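Local coordinates for galactose mutarotase-like protein (Clostridium acetobutylicum, PDB 3OS7), which probably binds carbohydrate and interconverts the anomers of aldose sugars, as expected of a member of the aldose 1-epimerase (galactose mutarotase) family, at residues S115-H120 / V131-D136; Q152-Y157 / T167-N172; H185-V190 / K295-I300; H243-L248 / L286-D291. All blocks are in the same frame, centred on the assembly; numbering follows the deposited sequence.

Interaction 1: residues S115-H120 / V131-D136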
# COMPACT_ATOMS: atom_id res chain seq x y z
N SER A 115 -0.91 11.91 8.30
CA SER A 115 -1.85 13.01 8.52
C SER A 115 -3.20 12.55 9.04
O SER A 115 -3.51 11.37 8.98
CB SER A 115 -2.02 13.79 7.22
OG SER A 115 -0.80 14.42 6.91
N LYS A 116 -3.99 13.48 9.57
CA LYS A 116 -5.32 13.13 10.08
C LYS A 116 -6.33 13.06 8.96
O LYS A 116 -6.45 13.99 8.18
CB LYS A 116 -5.81 14.15 11.10
CG LYS A 116 -4.94 14.27 12.32
CD LYS A 116 -5.67 15.05 13.43
CE LYS A 116 -4.68 15.54 14.47
NZ LYS A 116 -5.37 16.09 15.68
N TRP A 117 -7.04 11.95 8.88
CA TRP A 117 -8.13 11.77 7.98
C TRP A 117 -9.41 11.83 8.79
O TRP A 117 -9.38 11.65 10.01
CB TRP A 117 -8.02 10.42 7.27
CG TRP A 117 -6.87 10.30 6.31
CD1 TRP A 117 -5.53 10.51 6.59
CD2 TRP A 117 -6.92 9.80 4.97
NE1 TRP A 117 -4.78 10.24 5.48
CE2 TRP A 117 -5.59 9.80 4.47
CE3 TRP A 117 -7.95 9.41 4.12
CZ2 TRP A 117 -5.28 9.41 3.17
CZ3 TRP A 117 -7.64 9.03 2.83
CH2 TRP A 117 -6.32 9.03 2.37
N THR A 118 -10.53 12.09 8.12
CA THR A 118 -11.82 12.14 8.80
C THR A 118 -12.72 11.04 8.29
O THR A 118 -12.59 10.59 7.15
CB THR A 118 -12.47 13.49 8.63
OG1 THR A 118 -12.63 13.77 7.25
CG2 THR A 118 -11.55 14.58 9.24
N VAL A 119 -13.59 10.55 9.16
CA VAL A 119 -14.50 9.46 8.81
C VAL A 119 -15.59 10.05 7.94
O VAL A 119 -16.24 11.04 8.30
CB VAL A 119 -15.07 8.77 10.06
CG1 VAL A 119 -16.12 7.75 9.67
CG2 VAL A 119 -13.97 8.11 10.85
N HIS A 120 -15.80 9.43 6.78
CA HIS A 120 -16.72 9.96 5.80
C HIS A 120 -18.03 9.17 5.79
O HIS A 120 -19.11 9.75 5.61
CB HIS A 120 -16.02 9.97 4.43
CG HIS A 120 -16.87 10.43 3.31
ND1 HIS A 120 -17.21 11.76 3.13
CD2 HIS A 120 -17.46 9.74 2.30
CE1 HIS A 120 -17.98 11.86 2.05
NE2 HIS A 120 -18.13 10.66 1.52
N VAL A 131 -16.56 1.22 5.54
CA VAL A 131 -15.99 2.37 6.22
C VAL A 131 -15.18 3.18 5.22
O VAL A 131 -14.31 2.65 4.51
CB VAL A 131 -15.11 1.95 7.37
CG1 VAL A 131 -14.40 3.17 7.97
CG2 VAL A 131 -15.91 1.22 8.44
N GLU A 132 -15.45 4.47 5.15
CA GLU A 132 -14.73 5.37 4.25
C GLU A 132 -14.12 6.51 5.03
O GLU A 132 -14.78 7.08 5.92
CB GLU A 132 -15.66 5.94 3.17
CG GLU A 132 -16.38 4.88 2.35
CD GLU A 132 -17.14 5.45 1.14
OE1 GLU A 132 -17.49 6.64 1.16
OE2 GLU A 132 -17.36 4.69 0.16
N VAL A 133 -12.89 6.86 4.69
CA VAL A 133 -12.19 7.98 5.29
C VAL A 133 -11.74 8.89 4.17
O VAL A 133 -11.49 8.43 3.06
CB VAL A 133 -10.95 7.55 6.16
CG1 VAL A 133 -11.43 6.82 7.42
CG2 VAL A 133 -9.93 6.70 5.33
N VAL A 134 -11.67 10.17 4.45
CA VAL A 134 -11.17 11.13 3.48
C VAL A 134 -10.10 12.03 4.07
O VAL A 134 -10.02 12.24 5.29
CB VAL A 134 -12.30 12.03 2.92
CG1 VAL A 134 -13.32 11.20 2.14
CG2 VAL A 134 -12.96 12.83 4.01
N PHE A 135 -9.26 12.52 3.18
CA PHE A 135 -8.27 13.53 3.49
C PHE A 135 -8.49 14.72 2.58
O PHE A 135 -8.37 14.59 1.36
CB PHE A 135 -6.86 13.01 3.24
CG PHE A 135 -5.81 14.03 3.58
CD1 PHE A 135 -5.52 14.33 4.90
CD2 PHE A 135 -5.18 14.74 2.61
CE1 PHE A 135 -4.59 15.29 5.21
CE2 PHE A 135 -4.26 15.72 2.91
CZ PHE A 135 -3.96 15.99 4.21
N ASP A 136 -8.79 15.86 3.18
CA ASP A 136 -9.02 17.11 2.45
C ASP A 136 -7.78 17.99 2.52
O ASP A 136 -7.36 18.43 3.61
CB ASP A 136 -10.21 17.84 3.05
CG ASP A 136 -11.50 17.02 3.00
OD1 ASP A 136 -11.90 16.62 1.88
OD2 ASP A 136 -12.11 16.77 4.07
O HOH W 1 -11.23 15.71 6.29

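Interaction 2: residues Q152-Y157 / T167-N172. With EDO (1,2-ethanediol), chain H.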
# COMPACT_ATOMS: atom_id res chain seq x y z
N GLN A 152 -8.86 15.94 -2.74
CA GLN A 152 -9.42 15.07 -1.73
C GLN A 152 -9.03 13.64 -2.07
O GLN A 152 -9.32 13.16 -3.16
CB GLN A 152 -10.93 15.15 -1.65
CG GLN A 152 -11.54 14.31 -0.52
CD GLN A 152 -13.06 14.35 -0.53
OE1 GLN A 152 -13.71 13.74 -1.39
NE2 GLN A 152 -13.62 15.07 0.44
N PHE A 153 -8.40 12.98 -1.12
CA PHE A 153 -8.17 11.56 -1.16
C PHE A 153 -9.30 10.84 -0.40
O PHE A 153 -9.83 11.33 0.61
CB PHE A 153 -6.82 11.25 -0.49
CG PHE A 153 -5.78 10.70 -1.40
CD1 PHE A 153 -5.66 9.34 -1.60
CD2 PHE A 153 -4.85 11.55 -2.02
CE1 PHE A 153 -4.66 8.83 -2.40
CE2 PHE A 153 -3.84 11.04 -2.83
CZ PHE A 153 -3.75 9.70 -3.01
N LYS A 154 -9.66 9.65 -0.87
CA LYS A 154 -10.64 8.82 -0.17
C LYS A 154 -10.20 7.37 -0.20
O LYS A 154 -9.74 6.87 -1.24
CB LYS A 154 -12.02 8.92 -0.82
CG LYS A 154 -13.07 8.05 -0.18
CD LYS A 154 -14.53 8.50 -0.47
CE LYS A 154 -14.85 8.71 -1.93
NZ LYS A 154 -16.01 9.68 -2.02
N LEU A 155 -10.29 6.73 0.96
CA LEU A 155 -10.11 5.28 1.06
C LEU A 155 -11.47 4.72 1.44
O LEU A 155 -12.06 5.10 2.45
CB LEU A 155 -9.05 4.90 2.10
CG LEU A 155 -7.74 5.64 2.10
CD1 LEU A 155 -6.78 5.14 3.18
CD2 LEU A 155 -7.08 5.55 0.74
N SER A 156 -11.97 3.81 0.62
CA SER A 156 -13.25 3.17 0.83
C SER A 156 -13.05 1.68 1.05
O SER A 156 -12.68 0.92 0.14
CB SER A 156 -14.17 3.44 -0.36
OG SER A 156 -15.45 2.87 -0.10
N TYR A 157 -13.26 1.25 2.29
CA TYR A 157 -13.03 -0.13 2.67
C TYR A 157 -14.32 -0.88 2.83
O TYR A 157 -15.19 -0.50 3.61
CB TYR A 157 -12.24 -0.17 3.98
CG TYR A 157 -10.80 0.18 3.78
CD1 TYR A 157 -9.93 -0.74 3.17
CD2 TYR A 157 -10.29 1.38 4.17
CE1 TYR A 157 -8.61 -0.46 2.99
CE2 TYR A 157 -8.93 1.67 3.99
CZ TYR A 157 -8.11 0.74 3.39
OH TYR A 157 -6.76 1.00 3.17
N THR A 167 -10.94 0.54 -2.15
CA THR A 167 -11.02 1.43 -3.32
C THR A 167 -10.39 2.77 -2.91
O THR A 167 -10.90 3.48 -2.04
CB THR A 167 -12.49 1.59 -3.84
OG1 THR A 167 -13.03 0.31 -4.18
CG2 THR A 167 -12.55 2.47 -5.11
N THR A 168 -9.28 3.10 -3.57
CA THR A 168 -8.50 4.32 -3.31
C THR A 168 -8.81 5.32 -4.42
O THR A 168 -8.81 4.96 -5.59
CB THR A 168 -7.00 4.02 -3.31
OG1 THR A 168 -6.75 2.93 -2.41
CG2 THR A 168 -6.18 5.24 -2.94
N SER A 169 -9.11 6.55 -4.07
CA SER A 169 -9.38 7.54 -5.12
C SER A 169 -8.89 8.88 -4.71
O SER A 169 -8.80 9.18 -3.52
CB SER A 169 -10.88 7.59 -5.46
OG SER A 169 -11.64 7.84 -4.31
N VAL A 170 -8.57 9.70 -5.71
CA VAL A 170 -8.20 11.06 -5.47
C VAL A 170 -8.81 11.90 -6.58
O VAL A 170 -8.92 11.43 -7.71
CB VAL A 170 -6.68 11.26 -5.37
CG1 VAL A 170 -5.97 10.72 -6.56
CG2 VAL A 170 -6.37 12.71 -5.17
N VAL A 171 -9.23 13.12 -6.23
CA VAL A 171 -9.81 14.06 -7.19
C VAL A 171 -9.01 15.36 -7.07
O VAL A 171 -8.71 15.82 -5.98
CB VAL A 171 -11.33 14.29 -6.97
CG1 VAL A 171 -11.67 14.74 -5.57
CG2 VAL A 171 -11.85 15.31 -7.97
N ASN A 172 -8.63 15.91 -8.22
CA ASN A 172 -7.94 17.17 -8.30
C ASN A 172 -8.99 18.27 -8.17
O ASN A 172 -9.85 18.38 -9.04
CB ASN A 172 -7.21 17.25 -9.64
CG ASN A 172 -6.54 18.59 -9.88
OD1 ASN A 172 -6.39 19.42 -8.97
ND2 ASN A 172 -6.12 18.80 -11.12
C1 EDO H . -12.23 11.00 -5.26
O1 EDO H . -13.24 9.99 -5.26
C2 EDO H . -11.85 11.36 -3.82
O2 EDO H . -13.00 11.86 -3.10
O HOH W 2 -14.05 -0.72 -1.74

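Interaction 3: residues H185-V190 / K295-I300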
# COMPACT_ATOMS: atom_id res chain seq x y z
N HIS A 185 2.44 1.20 1.15
CA HIS A 185 3.60 0.57 1.78
C HIS A 185 3.16 -0.63 2.63
O HIS A 185 3.63 -0.82 3.75
CB HIS A 185 4.30 1.62 2.60
CG HIS A 185 5.74 1.34 2.86
ND1 HIS A 185 6.17 0.28 3.61
CD2 HIS A 185 6.86 2.03 2.51
CE1 HIS A 185 7.49 0.30 3.71
NE2 HIS A 185 7.93 1.36 3.05
N SER A 186 2.31 -1.46 2.06
CA SER A 186 1.57 -2.47 2.82
C SER A 186 2.46 -3.48 3.56
O SER A 186 3.35 -4.10 2.96
CB SER A 186 0.64 -3.20 1.85
OG SER A 186 -0.06 -2.24 1.06
N ALA A 187 2.19 -3.65 4.85
CA ALA A 187 3.03 -4.44 5.77
C ALA A 187 2.33 -5.72 6.21
O ALA A 187 1.29 -5.66 6.89
CB ALA A 187 3.41 -3.59 6.99
N PHE A 188 2.90 -6.85 5.81
CA PHE A 188 2.31 -8.17 6.04
C PHE A 188 3.04 -8.99 7.09
O PHE A 188 4.25 -9.05 7.08
CB PHE A 188 2.32 -8.96 4.72
CG PHE A 188 1.38 -8.40 3.70
CD1 PHE A 188 0.05 -8.77 3.71
CD2 PHE A 188 1.80 -7.47 2.78
CE1 PHE A 188 -0.84 -8.22 2.79
CE2 PHE A 188 0.92 -6.93 1.88
CZ PHE A 188 -0.40 -7.31 1.89
N ASN A 189 2.26 -9.67 7.91
CA ASN A 189 2.79 -10.62 8.87
C ASN A 189 3.36 -11.83 8.12
O ASN A 189 2.67 -12.44 7.32
CB ASN A 189 1.70 -11.08 9.84
CG ASN A 189 1.29 -10.01 10.82
OD1 ASN A 189 2.14 -9.30 11.39
ND2 ASN A 189 -0.01 -9.90 11.05
N VAL A 190 4.61 -12.19 8.41
CA VAL A 190 5.21 -13.41 7.90
C VAL A 190 5.96 -14.10 9.07
O VAL A 190 7.07 -13.72 9.39
CB VAL A 190 6.20 -13.12 6.74
CG1 VAL A 190 6.76 -14.41 6.19
CG2 VAL A 190 5.55 -12.28 5.61
N LYS A 295 12.45 -9.66 10.89
CA LYS A 295 11.46 -9.02 11.77
C LYS A 295 10.03 -9.55 11.65
O LYS A 295 9.09 -8.93 12.16
CB LYS A 295 11.53 -7.50 11.57
CG LYS A 295 12.94 -6.94 11.85
CD LYS A 295 13.00 -5.43 11.61
CE LYS A 295 14.42 -4.89 11.66
NZ LYS A 295 15.37 -5.54 10.68
N LYS A 296 9.86 -10.71 11.02
CA LYS A 296 8.57 -11.42 10.95
C LYS A 296 7.51 -10.62 10.17
O LYS A 296 6.31 -10.74 10.44
CB LYS A 296 8.00 -11.75 12.35
CG LYS A 296 9.00 -12.36 13.36
CD LYS A 296 9.41 -13.72 12.98
CE LYS A 296 10.46 -14.31 13.97
NZ LYS A 296 11.33 -15.35 13.32
N TYR A 297 7.98 -9.79 9.23
CA TYR A 297 7.09 -9.11 8.30
C TYR A 297 7.78 -8.80 6.99
O TYR A 297 9.02 -8.88 6.88
CB TYR A 297 6.51 -7.82 8.93
CG TYR A 297 7.37 -6.58 8.86
CD1 TYR A 297 8.46 -6.39 9.71
CD2 TYR A 297 7.03 -5.54 8.01
CE1 TYR A 297 9.23 -5.23 9.65
CE2 TYR A 297 7.75 -4.38 7.96
CZ TYR A 297 8.86 -4.22 8.76
OH TYR A 297 9.55 -3.03 8.68
N ALA A 298 6.99 -8.47 6.00
CA ALA A 298 7.51 -7.98 4.74
C ALA A 298 6.52 -6.99 4.17
O ALA A 298 5.31 -7.14 4.36
CB ALA A 298 7.78 -9.13 3.74
N CYS A 299 7.06 -5.97 3.51
CA CYS A 299 6.26 -5.02 2.76
C CYS A 299 6.16 -5.35 1.27
O CYS A 299 7.16 -5.61 0.58
CB CYS A 299 6.78 -3.62 2.92
SG CYS A 299 6.60 -3.04 4.66
N ILE A 300 4.93 -5.30 0.78
CA ILE A 300 4.61 -5.58 -0.62
C ILE A 300 3.84 -4.36 -1.10
O ILE A 300 2.70 -4.13 -0.66
CB ILE A 300 3.80 -6.89 -0.76
CG1 ILE A 300 4.60 -8.08 -0.24
CG2 ILE A 300 3.42 -7.11 -2.24
CD1 ILE A 300 3.79 -9.42 -0.21
O HOH W 3 4.66 -9.74 12.33

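Interaction 4: residues H243-L248 / L286-D291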
# COMPACT_ATOMS: atom_id res chain seq x y z
N HIS A 243 16.76 -13.78 3.56
CA HIS A 243 17.82 -12.77 3.43
C HIS A 243 17.21 -11.41 3.10
O HIS A 243 16.03 -11.36 2.79
CB HIS A 243 18.80 -13.20 2.32
CG HIS A 243 18.14 -13.43 1.00
ND1 HIS A 243 17.84 -12.41 0.13
CD2 HIS A 243 17.68 -14.57 0.42
CE1 HIS A 243 17.23 -12.90 -0.94
NE2 HIS A 243 17.12 -14.21 -0.78
N PRO A 244 18.01 -10.33 3.14
CA PRO A 244 17.44 -9.01 2.82
C PRO A 244 17.00 -8.93 1.36
O PRO A 244 17.69 -9.43 0.45
CB PRO A 244 18.60 -8.05 3.09
CG PRO A 244 19.41 -8.75 4.13
CD PRO A 244 19.36 -10.20 3.73
N ILE A 245 15.85 -8.32 1.16
CA ILE A 245 15.24 -8.14 -0.16
C ILE A 245 14.81 -6.70 -0.23
O ILE A 245 14.18 -6.20 0.69
CB ILE A 245 13.99 -9.05 -0.34
CG1 ILE A 245 14.42 -10.51 -0.44
CG2 ILE A 245 13.21 -8.62 -1.63
CD1 ILE A 245 13.30 -11.56 -0.32
N GLU A 246 15.17 -6.04 -1.33
CA GLU A 246 14.67 -4.68 -1.63
C GLU A 246 14.70 -4.55 -3.14
O GLU A 246 15.77 -4.36 -3.72
CB GLU A 246 15.52 -3.58 -0.96
CG GLU A 246 14.95 -2.18 -1.16
CD GLU A 246 15.75 -1.05 -0.48
OE1 GLU A 246 16.65 -1.34 0.33
OE2 GLU A 246 15.46 0.13 -0.79
N SER A 247 13.54 -4.73 -3.78
CA SER A 247 13.51 -4.85 -5.24
C SER A 247 12.34 -4.11 -5.86
O SER A 247 11.26 -4.05 -5.29
CB SER A 247 13.38 -6.31 -5.61
OG SER A 247 14.51 -7.07 -5.21
N LEU A 248 12.55 -3.62 -7.08
CA LEU A 248 11.51 -2.95 -7.85
C LEU A 248 11.16 -3.77 -9.10
O LEU A 248 12.05 -4.07 -9.91
CB LEU A 248 12.00 -1.57 -8.26
CG LEU A 248 11.14 -0.78 -9.22
CD1 LEU A 248 9.75 -0.45 -8.64
CD2 LEU A 248 11.91 0.50 -9.65
N LEU A 286 5.76 -2.45 -8.40
CA LEU A 286 5.70 -2.94 -7.04
C LEU A 286 7.10 -3.01 -6.48
O LEU A 286 8.04 -3.42 -7.18
CB LEU A 286 5.04 -4.31 -7.03
CG LEU A 286 4.90 -5.02 -5.68
CD1 LEU A 286 3.65 -5.84 -5.69
CD2 LEU A 286 6.12 -5.89 -5.36
N VAL A 287 7.21 -2.59 -5.22
CA VAL A 287 8.44 -2.71 -4.45
C VAL A 287 8.19 -3.77 -3.40
O VAL A 287 7.14 -3.80 -2.76
CB VAL A 287 8.86 -1.38 -3.80
CG1 VAL A 287 9.97 -1.61 -2.74
CG2 VAL A 287 9.29 -0.39 -4.89
N ILE A 288 9.13 -4.71 -3.27
CA ILE A 288 9.10 -5.65 -2.18
C ILE A 288 10.32 -5.31 -1.31
O ILE A 288 11.44 -5.18 -1.82
CB ILE A 288 9.08 -7.13 -2.61
CG1 ILE A 288 9.15 -8.04 -1.37
CG2 ILE A 288 10.19 -7.47 -3.66
CD1 ILE A 288 8.87 -9.48 -1.61
N TRP A 289 10.09 -5.17 -0.02
CA TRP A 289 11.12 -4.80 0.93
C TRP A 289 10.81 -5.52 2.24
O TRP A 289 9.72 -5.33 2.78
CB TRP A 289 11.12 -3.29 1.15
CG TRP A 289 12.00 -2.82 2.27
CD1 TRP A 289 13.36 -2.72 2.27
CD2 TRP A 289 11.57 -2.33 3.56
NE1 TRP A 289 13.81 -2.21 3.48
CE2 TRP A 289 12.72 -1.96 4.28
CE3 TRP A 289 10.31 -2.19 4.19
CZ2 TRP A 289 12.66 -1.46 5.59
CZ3 TRP A 289 10.26 -1.70 5.48
CH2 TRP A 289 11.42 -1.34 6.16
N ASN A 290 11.73 -6.34 2.72
CA ASN A 290 11.44 -7.15 3.91
C ASN A 290 12.19 -6.70 5.18
O ASN A 290 12.25 -7.48 6.12
CB ASN A 290 11.71 -8.63 3.65
CG ASN A 290 13.19 -8.93 3.41
OD1 ASN A 290 14.01 -8.01 3.35
ND2 ASN A 290 13.52 -10.22 3.25
N ASP A 291 12.76 -5.49 5.18
CA ASP A 291 13.43 -4.92 6.34
C ASP A 291 14.46 -5.91 6.92
O ASP A 291 14.43 -6.20 8.10
CB ASP A 291 12.39 -4.53 7.40
CG ASP A 291 12.94 -3.53 8.45
OD1 ASP A 291 14.14 -3.19 8.39
OD2 ASP A 291 12.15 -3.09 9.33
O HOH W 4 17.01 -3.09 2.69

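Interaction 1: residues S115-H120 / V131-D136
In the beta hairpin formed by strands 118-125 and 128-137, W117 lies across F135 just before the first strand begins. CB of F135 sits over the centre of the indole six-membered ring, 3.6 Å from its centroid and 12° off the normal, a CH-pi contact. The two side chains cross at about a right angle. Chi1 of F135 (-179°) sets CG anti to the backbone N; its ring has K116 O at the edge, 3.4 Å from CD1, and S115 CB 3.6 Å from CE1. CG2 of V133 packs against CE3 of the indole, 3.6 Å away. The indole N-H bonds to the carbonyl of I112, which fixes the ring from outside the hairpin. Backbone pairing is antiparallel: T118 and V134 exchange two bonds, and H120 N donates to E132 O at 2.7 Å. One water links T118 OG1 with D136 OD2, whose other oxygen, OD1, bonds to Q152. The H120 ring and E132 carboxylate lie side by side, nearly coplanar, CD2 of H120 3.3 Å from OE1 of E132, while OE2 bonds to S156 OG. W117, V133 and F135 pack on one side, T118, V134 and D136 on the other, of this antiparallel hairpin of the galactose mutarotase-like beta-sandwich.

Interaction 2: residues Q152-Y157 / T167-N172
F153 and V170 form a non-hydrogen-bonded pair of the antiparallel hairpin made by strands 151-160 and 163-172, and their side chains meet on its buried face. The F153 chi1 of -115° sets CG well off a staggered position, and V170 CB lies over one face of the ring, above its centre, 3.9 Å from the centroid and 13° off the normal. CG2 of V170, anti to its backbone N, packs on CD2 of F153 at 3.7 Å. At the ring edge, CE1 of F153 meets CG2 of T168, and that same methyl touches CD2 of L155 at 3.8 Å, the L155 and T168 side chains lying side by side and pointing the same way. OG1 of T168 bonds instead to Y184 OH. The other face is largely polar. Q152 is extended, with CG anti to the backbone N (chi1 -176°), and its OE1 accepts a 2.6 Å bond from O2 of a 1,2-ethanediol, probably from the crystallisation liquor. The other hydroxyl of the diol, O1, shares a 2.8 Å hydrogen bond with S169 OG, so the small molecule bridges the two strands. Water joins S156 O to T167 OG1. Three hydrogen-bonded pairs, from Q152 with V171 to S156 with T167, each contribute two backbone bonds to this antiparallel hairpin of the mutarotase-like beta-sandwich.

Interaction 3: residues H185-V190 / K295-I300
F188 and A298 form the central hydrogen-bonded pair between strands 178-189 and 297-303, two antiparallel neighbours in the interior of the galactose mutarotase-type beta-sandwich, brought together from far apart in the sequence. Four backbone hydrogen bonds join the segments. F188 and A298 exchange two of them, and I300 N donates to S186 O at 2.9 Å. The fourth differs in geometry: V190 N approaches K296 O at 3.0 Å from above the carbonyl plane, with a C=O...N angle of 117°. A water lies within hydrogen-bonding distance of K296 O and N189 OD1, but which of them it donates to is not settled; N189 ND2 bonds to T51 O. Apolar packing divides between the two faces. On one, F188 crosses I300 at about a right angle, CE2 of the ring lying 3.9 Å from I300 CB, while the A298 carbonyl oxygen lies at the ring edge; CG2 of V190 faces the methyl of A298. On the other, CB of A187 touches both the Y297 ring, at CD2, and the C299 sulfur, 4.0 Å from SG. Several polar ends find partners outside the two segments: Y297 OH bonds to D291, K296 NZ forms a salt bridge with D198, and H185 NE2 bonds to a tartrate ion, probably from the crystallisation liquor, consistent with a nearby pocket. A sulfur-aromatic contact involves the same imidazole: SG of C299 meets the ring edge at ND1 and CE1, 3.5 Å from H185 ND1.

Interaction 4: residues H243-L248 / L286-D291
N290 takes a chi1 of 66°, with CG between the backbone N and the carbonyl carbon, and a nearly flat chi2, turning its amide against the main chain of H243-I245. ND2 donates to H243 O at 2.8 Å, the acceptor lying in the amide plane, and OD1 accepts from I245 N at 2.9 Å, with that donor above the plane of the side-chain carbonyl. The N290 backbone N closes the set on I245 O, and ND2 has a second partner in V240 O. Beyond these bonds, strands 246-256 and 285-289 run antiparallel, S247 and I288 exchanging two backbone bonds. I288 CG2 packs against I245 CG2 at 3.8 Å and against S247 CB. On the opposite face E246, extended with CG anti to the backbone N (chi1 -175°), brings its CG within 3.8 Å of W289 CD1, its carboxylate turned 79° from the indole plane. A water donates to E246 OE1 and takes a weak bond, 3.4 Å, from W289 NE1. Farther along, L248 CD1 meets V287 CG2 at 3.8 Å. The indole lies close to a bound tartrate, probably from the crystallisation liquor, and so may border a pocket. With both ends of its buried amide engaged, N290 carries the pairing one residue past strand 285-289 and ties the 243-245 loop to it by two side-chain bonds added to the backbone bond from N290 N to I245 O.

Overall arrangement
All four contacts are antiparallel strand pairings, in two touching couples. Strand 128-137 of interaction 1 lies next to strand 151-160 of interaction 2, joined by E132 to S156 and D136 to Q152; both contacts are hairpins. Strand 297-303 of interaction 3 lies next to strand 285-289 of interaction 4, linked by C299 to W289 and Y297 to D291; this couple is across the chain's centre from interaction 2. Interactions 1, 2 and 4 are only partly buried; 3 is buried. Chemistry differs accordingly: aromatic and aliphatic packing with water or diol in 1 and 2, F188-I300 and sulfur-aromatic packing in 3, N290 side-chain bonds to the 243-245 main chain in 4, and tartrate near 3 and 4.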